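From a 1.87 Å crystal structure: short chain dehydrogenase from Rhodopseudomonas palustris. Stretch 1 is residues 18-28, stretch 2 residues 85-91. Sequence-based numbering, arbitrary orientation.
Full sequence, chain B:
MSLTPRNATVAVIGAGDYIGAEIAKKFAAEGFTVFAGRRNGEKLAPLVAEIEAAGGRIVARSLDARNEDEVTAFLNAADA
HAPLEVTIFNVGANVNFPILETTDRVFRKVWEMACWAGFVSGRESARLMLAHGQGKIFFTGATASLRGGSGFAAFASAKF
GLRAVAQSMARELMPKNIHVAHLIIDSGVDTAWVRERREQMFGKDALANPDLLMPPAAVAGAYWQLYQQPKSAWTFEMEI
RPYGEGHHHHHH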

ATOM      1  N   TYR B  18      26.073   6.626  13.214  1.00 45.84           N
ATOM      2  CA  TYR B  18      26.150   5.453  14.077  1.00 47.63           C
ATOM      3  C   TYR B  18      25.643   4.178  13.394  1.00 42.20           C
ATOM      4  O   TYR B  18      26.240   3.117  13.549  1.00 35.50           O
ATOM      5  N   ILE B  19      24.562   4.299  12.624  1.00 32.80           N
ATOM      6  CA  ILE B  19      24.022   3.179  11.874  1.00 32.50           C
ATOM      7  C   ILE B  19      25.073   2.649  10.886  1.00 28.54           C
ATOM      8  O   ILE B  19      25.392   1.459  10.898  1.00 34.95           O
ATOM      9  N   GLY B  20      25.641   3.546  10.081  1.00 30.35           N
ATOM     10  CA  GLY B  20      26.679   3.195   9.096  1.00 31.47           C
ATOM     11  C   GLY B  20      27.910   2.548   9.703  1.00 30.88           C
ATOM     12  O   GLY B  20      28.439   1.578   9.154  1.00 30.92           O
ATOM     13  N   ALA B  21      28.357   3.080  10.837  1.00 29.63           N
ATOM     14  CA  ALA B  21      29.505   2.539  11.571  1.00 29.89           C
ATOM     15  C   ALA B  21      29.237   1.142  12.099  1.00 28.97           C
ATOM     16  O   ALA B  21      30.107   0.269  12.026  1.00 30.47           O
ATOM     17  N   GLU B  22      28.032   0.930  12.628  1.00 31.46           N
ATOM     18  CA  GLU B  22      27.624  -0.387  13.117  1.00 30.11           C
ATOM     19  C   GLU B  22      27.485  -1.406  12.001  1.00 25.95           C
ATOM     20  O   GLU B  22      27.800  -2.577  12.189  1.00 28.33           O
ATOM     21  N   ILE B  23      27.014  -0.960  10.839  1.00 26.59           N
ATOM     22  CA  ILE B  23      26.937  -1.840   9.675  1.00 23.54           C
ATOM     23  C   ILE B  23      28.346  -2.305   9.294  1.00 27.35           C
ATOM     24  O   ILE B  23      28.567  -3.494   9.066  1.00 28.79           O
ATOM     25  N   ALA B  24      29.289  -1.362   9.265  1.00 28.20           N
ATOM     26  CA  ALA B  24      30.683  -1.649   8.932  1.00 28.26           C
ATOM     27  C   ALA B  24      31.277  -2.623   9.951  1.00 24.05           C
ATOM     28  O   ALA B  24      31.857  -3.631   9.555  1.00 29.87           O
ATOM     29  N   LYS B  25      31.078  -2.343  11.244  1.00 28.53           N
ATOM     30  CA  LYS B  25      31.503  -3.238  12.338  1.00 28.21           C
ATOM     31  C   LYS B  25      30.975  -4.658  12.159  1.00 29.20           C
ATOM     32  O   LYS B  25      31.723  -5.611  12.328  1.00 34.33           O
ATOM     33  N   LYS B  26      29.697  -4.794  11.803  1.00 32.93           N
ATOM     34  CA  LYS B  26      29.057  -6.110  11.644  1.00 31.13           C
ATOM     35  C   LYS B  26      29.617  -6.920  10.480  1.00 30.75           C
ATOM     36  O   LYS B  26      29.960  -8.091  10.648  1.00 27.42           O
ATOM     37  N   PHE B  27      29.708  -6.306   9.305  1.00 26.90           N
ATOM     38  CA  PHE B  27      30.208  -7.025   8.149  1.00 26.21           C
ATOM     39  C   PHE B  27      31.699  -7.327   8.238  1.00 30.83           C
ATOM     40  O   PHE B  27      32.140  -8.363   7.736  1.00 30.11           O
ATOM     41  N   ALA B  28      32.454  -6.456   8.917  1.00 27.55           N
ATOM     42  CA  ALA B  28      33.866  -6.720   9.182  1.00 31.86           C
ATOM     43  C   ALA B  28      34.025  -7.844  10.199  1.00 30.04           C
ATOM     44  O   ALA B  28      34.943  -8.647  10.075  1.00 36.76           O
ATOM     45  N   GLU B  85      30.737  -8.042  -2.933  1.00 21.93           N
ATOM     46  CA  GLU B  85      29.605  -8.944  -2.647  1.00 29.29           C
ATOM     47  C   GLU B  85      28.361  -8.310  -2.040  1.00 28.05           C
ATOM     48  O   GLU B  85      27.261  -8.836  -2.198  1.00 31.03           O
ATOM     49  N   VAL B  86      28.543  -7.207  -1.320  1.00 29.59           N
ATOM     50  CA  VAL B  86      27.433  -6.494  -0.693  1.00 26.58           C
ATOM     51  C   VAL B  86      27.674  -4.995  -0.829  1.00 26.03           C
ATOM     52  O   VAL B  86      28.762  -4.533  -0.526  1.00 26.61           O
ATOM     53  N   THR B  87      26.681  -4.247  -1.321  1.00 21.10           N
ATOM     54  CA  THR B  87      26.695  -2.779  -1.200  1.00 22.93           C
ATOM     55  C   THR B  87      25.562  -2.356  -0.273  1.00 22.04           C
ATOM     56  O   THR B  87      24.434  -2.783  -0.463  1.00 25.09           O
ATOM     57  N   ILE B  88      25.859  -1.543   0.734  1.00 22.17           N
ATOM     58  CA  ILE B  88      24.815  -0.999   1.581  1.00 21.84           C
ATOM     59  C   ILE B  88      24.826   0.509   1.417  1.00 23.60           C
ATOM     60  O   ILE B  88      25.819   1.176   1.738  1.00 19.57           O
ATOM     61  N   PHE B  89      23.739   1.034   0.851  1.00 21.90           N
ATOM     62  CA  PHE B  89      23.591   2.463   0.625  1.00 19.92           C
ATOM     63  C   PHE B  89      22.800   3.095   1.766  1.00 24.76           C
ATOM     64  O   PHE B  89      21.599   2.874   1.907  1.00 26.71           O
ATOM     65  N   ASN B  90      23.490   3.897   2.562  1.00 28.11           N
ATOM     66  CA  ASN B  90      22.939   4.428   3.797  1.00 27.89           C
ATOM     67  C   ASN B  90      23.172   5.930   3.873  1.00 28.32           C
ATOM     68  O   ASN B  90      23.922   6.418   4.702  1.00 30.07           O
ATOM     69  N   VAL B  91      22.551   6.665   2.966  1.00 33.68           N
ATOM     70  CA  VAL B  91      22.724   8.104   2.929  1.00 37.10           C
ATOM     71  C   VAL B  91      21.377   8.760   3.223  1.00 43.00           C
ATOM     72  O   VAL B  91      20.503   8.855   2.355  1.00 42.51           O
TER

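Helix 18-28 runs alongside strand 85-89 in a nearly antiparallel sense, with 167° between their N-to-C directions and 10.6 Å between their axes at closest approach. The spacing is uneven: the CA atoms of F27 and V86 are 9.3 Å apart, those of I23 and I88 8.4 Å, and those of G20 and N90 just 6.6 Å. On the helix side of these pairs the side chains shrink along the taper, from the phenyl ring of F27 through I23 to G20, which has none.

On the helix, I19, I23 and F27 recur every four residues and direct their CA-to-CB bonds toward the other stretch. V86, I88 and N90 answer them, as alternation along the extended chain brings every second side chain to the helix while T87 and F89 make no contact with it.

I88 is the central bump. With chi1 at -62° (m) and chi2 at 142°, between the usual wells, its CD1 reaches into the hollow between I23 and F27. There it lies 3.6 Å from I23 CG2 and 3.6 Å from F27 CE2. The methyl also sits over one face of the F27 ring, with CD1 4.1 Å from the centroid of the six ring carbons and 28° off the ring normal, a CH-pi contact. F27 adopts chi1 -77° (m) and chi2 -93°. V86, in the t rotamer, meets the same ring obliquely and more loosely, with CG1 4.3 Å from F27 CE1.

I23 and I19 share the m,t conformation. I23 bridges two neighbours: its CG2 lies 3.6 Å from I88 CD1, and its CD1 lies 4.0 Å from I88 CG2 and 4.5 Å from N90 CG, so the branched side chain spans the step from strand to loop.

At the narrow end the helix offers a hollow at G20, into which N90 (chi1 -177°, t; chi2 68°) extends its amide. N90 ND2 approaches G20 N to 3.7 Å, and an ideal CB on G20 would stand 3.5 Å from N90 ND2; the bare backbone leaves the amide more room. Beside it, I19 CG2 lies 3.9 Å from N90 OD1. These are packing contacts, since no hydrogen bond joins the two stretches; OD1 is hydrogen-bonded elsewhere in the structure, and ND2 to a residue just beyond the ends of the stretches.

The 261 Å² buried between the stretches, both sides summed, involve packing contacts, with no hydrogen bond or salt bridge between them. The charged pair on the helix lies away from the contact: K25 NZ forms a salt bridge with E22 OE2 at 3.1 Å, one turn apart on the helix and out of reach of the strand.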

ATOM      1  CB  TYR B  18      25.415   5.712  15.392  1.00 57.24           C
ATOM      2  CG  TYR B  18      26.105   6.721  16.268  1.00 63.99           C
ATOM      3  CD1 TYR B  18      27.284   6.390  16.945  1.00 69.78           C
ATOM      4  CD2 TYR B  18      25.593   8.009  16.414  1.00 66.91           C
ATOM      5  CE1 TYR B  18      27.935   7.315  17.748  1.00 71.64           C
ATOM      6  CE2 TYR B  18      26.233   8.946  17.218  1.00 73.51           C
ATOM      7  CZ  TYR B  18      27.405   8.590  17.884  1.00 71.96           C
ATOM      8  OH  TYR B  18      28.048   9.509  18.683  1.00 70.72           O
ATOM      9  CB  ILE B  19      22.706   3.568  11.169  1.00 29.80           C
ATOM     10  CG1 ILE B  19      21.604   3.761  12.206  1.00 34.79           C
ATOM     11  CG2 ILE B  19      22.271   2.486  10.207  1.00 31.78           C
ATOM     12  CD1 ILE B  19      20.387   4.481  11.680  1.00 41.64           C
ATOM     13  CB  ALA B  21      29.875   3.463  12.720  1.00 33.76           C
ATOM     14  CB  GLU B  22      26.322  -0.315  13.911  1.00 31.52           C
ATOM     15  CG  GLU B  22      26.464   0.311  15.286  1.00 37.69           C
ATOM     16  CD  GLU B  22      27.461  -0.405  16.177  1.00 44.36           C
ATOM     17  OE1 GLU B  22      27.504  -1.662  16.180  1.00 44.64           O
ATOM     18  OE2 GLU B  22      28.197   0.305  16.884  1.00 49.45           O
ATOM     19  CB  ILE B  23      26.245  -1.154   8.468  1.00 24.90           C
ATOM     20  CG1 ILE B  23      24.762  -0.899   8.760  1.00 18.92           C
ATOM     21  CG2 ILE B  23      26.380  -2.008   7.243  1.00 23.87           C
ATOM     22  CD1 ILE B  23      24.097   0.056   7.767  1.00 21.35           C
ATOM     23  CB  ALA B  24      31.493  -0.356   8.860  1.00 24.75           C
ATOM     24  CB  LYS B  25      31.067  -2.710  13.722  1.00 25.03           C
ATOM     25  CG  LYS B  25      31.818  -1.479  14.255  1.00 32.22           C
ATOM     26  CD  LYS B  25      31.387  -1.155  15.708  1.00 31.27           C
ATOM     27  CE  LYS B  25      31.500   0.337  16.007  1.00 48.84           C
ATOM     28  NZ  LYS B  25      31.238   0.710  17.440  1.00 49.33           N
ATOM     29  CB  LYS B  26      27.522  -5.977  11.519  1.00 28.11           C
ATOM     30  CG  LYS B  26      26.744  -7.298  11.343  1.00 32.80           C
ATOM     31  CD  LYS B  26      27.066  -8.339  12.429  1.00 36.60           C
ATOM     32  CE  LYS B  26      25.877  -9.236  12.704  1.00 39.15           C
ATOM     33  NZ  LYS B  26      26.281 -10.599  13.133  1.00 35.71           N
ATOM     34  CB  PHE B  27      29.809  -6.329   6.851  1.00 24.32           C
ATOM     35  CG  PHE B  27      28.370  -6.566   6.488  1.00 26.47           C
ATOM     36  CD1 PHE B  27      28.015  -7.618   5.639  1.00 25.28           C
ATOM     37  CD2 PHE B  27      27.361  -5.779   7.042  1.00 22.71           C
ATOM     38  CE1 PHE B  27      26.681  -7.863   5.321  1.00 24.54           C
ATOM     39  CE2 PHE B  27      26.027  -6.013   6.736  1.00 31.68           C
ATOM     40  CZ  PHE B  27      25.680  -7.053   5.869  1.00 24.53           C
ATOM     41  CB  ALA B  28      34.583  -5.470   9.645  1.00 29.63           C
ATOM     42  CB  GLU B  85      30.047 -10.121  -1.790  1.00 29.59           C
ATOM     43  CG  GLU B  85      30.395 -11.287  -2.667  1.00 41.40           C
ATOM     44  CD  GLU B  85      31.099 -12.396  -1.956  1.00 43.57           C
ATOM     45  OE1 GLU B  85      30.814 -12.617  -0.756  1.00 35.37           O
ATOM     46  OE2 GLU B  85      31.936 -13.055  -2.621  1.00 40.18           O
ATOM     47  CB  VAL B  86      27.287  -6.867   0.807  1.00 25.27           C
ATOM     48  CG1 VAL B  86      26.078  -6.164   1.454  1.00 21.06           C
ATOM     49  CG2 VAL B  86      27.154  -8.364   0.990  1.00 18.34           C
ATOM     50  CB  THR B  87      26.511  -2.078  -2.566  1.00 23.99           C
ATOM     51  OG1 THR B  87      27.659  -2.323  -3.379  1.00 25.71           O
ATOM     52  CG2 THR B  87      26.338  -0.542  -2.412  1.00 16.61           C
ATOM     53  CB  ILE B  88      24.990  -1.428   3.040  1.00 26.59           C
ATOM     54  CG1 ILE B  88      24.887  -2.941   3.123  1.00 29.29           C
ATOM     55  CG2 ILE B  88      23.909  -0.816   3.913  1.00 27.19           C
ATOM     56  CD1 ILE B  88      25.812  -3.542   4.082  1.00 33.90           C
ATOM     57  CB  PHE B  89      22.906   2.744  -0.710  1.00 18.99           C
ATOM     58  CG  PHE B  89      22.784   4.202  -1.008  1.00 15.46           C
ATOM     59  CD1 PHE B  89      23.870   4.920  -1.512  1.00 12.63           C
ATOM     60  CD2 PHE B  89      21.589   4.886  -0.732  1.00 25.10           C
ATOM     61  CE1 PHE B  89      23.772   6.283  -1.783  1.00 20.20           C
ATOM     62  CE2 PHE B  89      21.483   6.246  -0.975  1.00 23.05           C
ATOM     63  CZ  PHE B  89      22.572   6.952  -1.513  1.00 21.03           C
ATOM     64  CB  ASN B  90      23.590   3.709   4.980  1.00 25.71           C
ATOM     65  CG  ASN B  90      23.033   4.151   6.313  1.00 32.53           C
ATOM     66  OD1 ASN B  90      21.873   3.887   6.630  1.00 33.17           O
ATOM     67  ND2 ASN B  90      23.865   4.826   7.110  1.00 30.02           N
ATOM     68  CB  VAL B  91      23.354   8.574   1.593  1.00 36.80           C
ATOM     69  CG1 VAL B  91      23.461  10.063   1.546  1.00 39.55           C
ATOM     70  CG2 VAL B  91      24.740   7.983   1.416  1.00 38.27           C
TER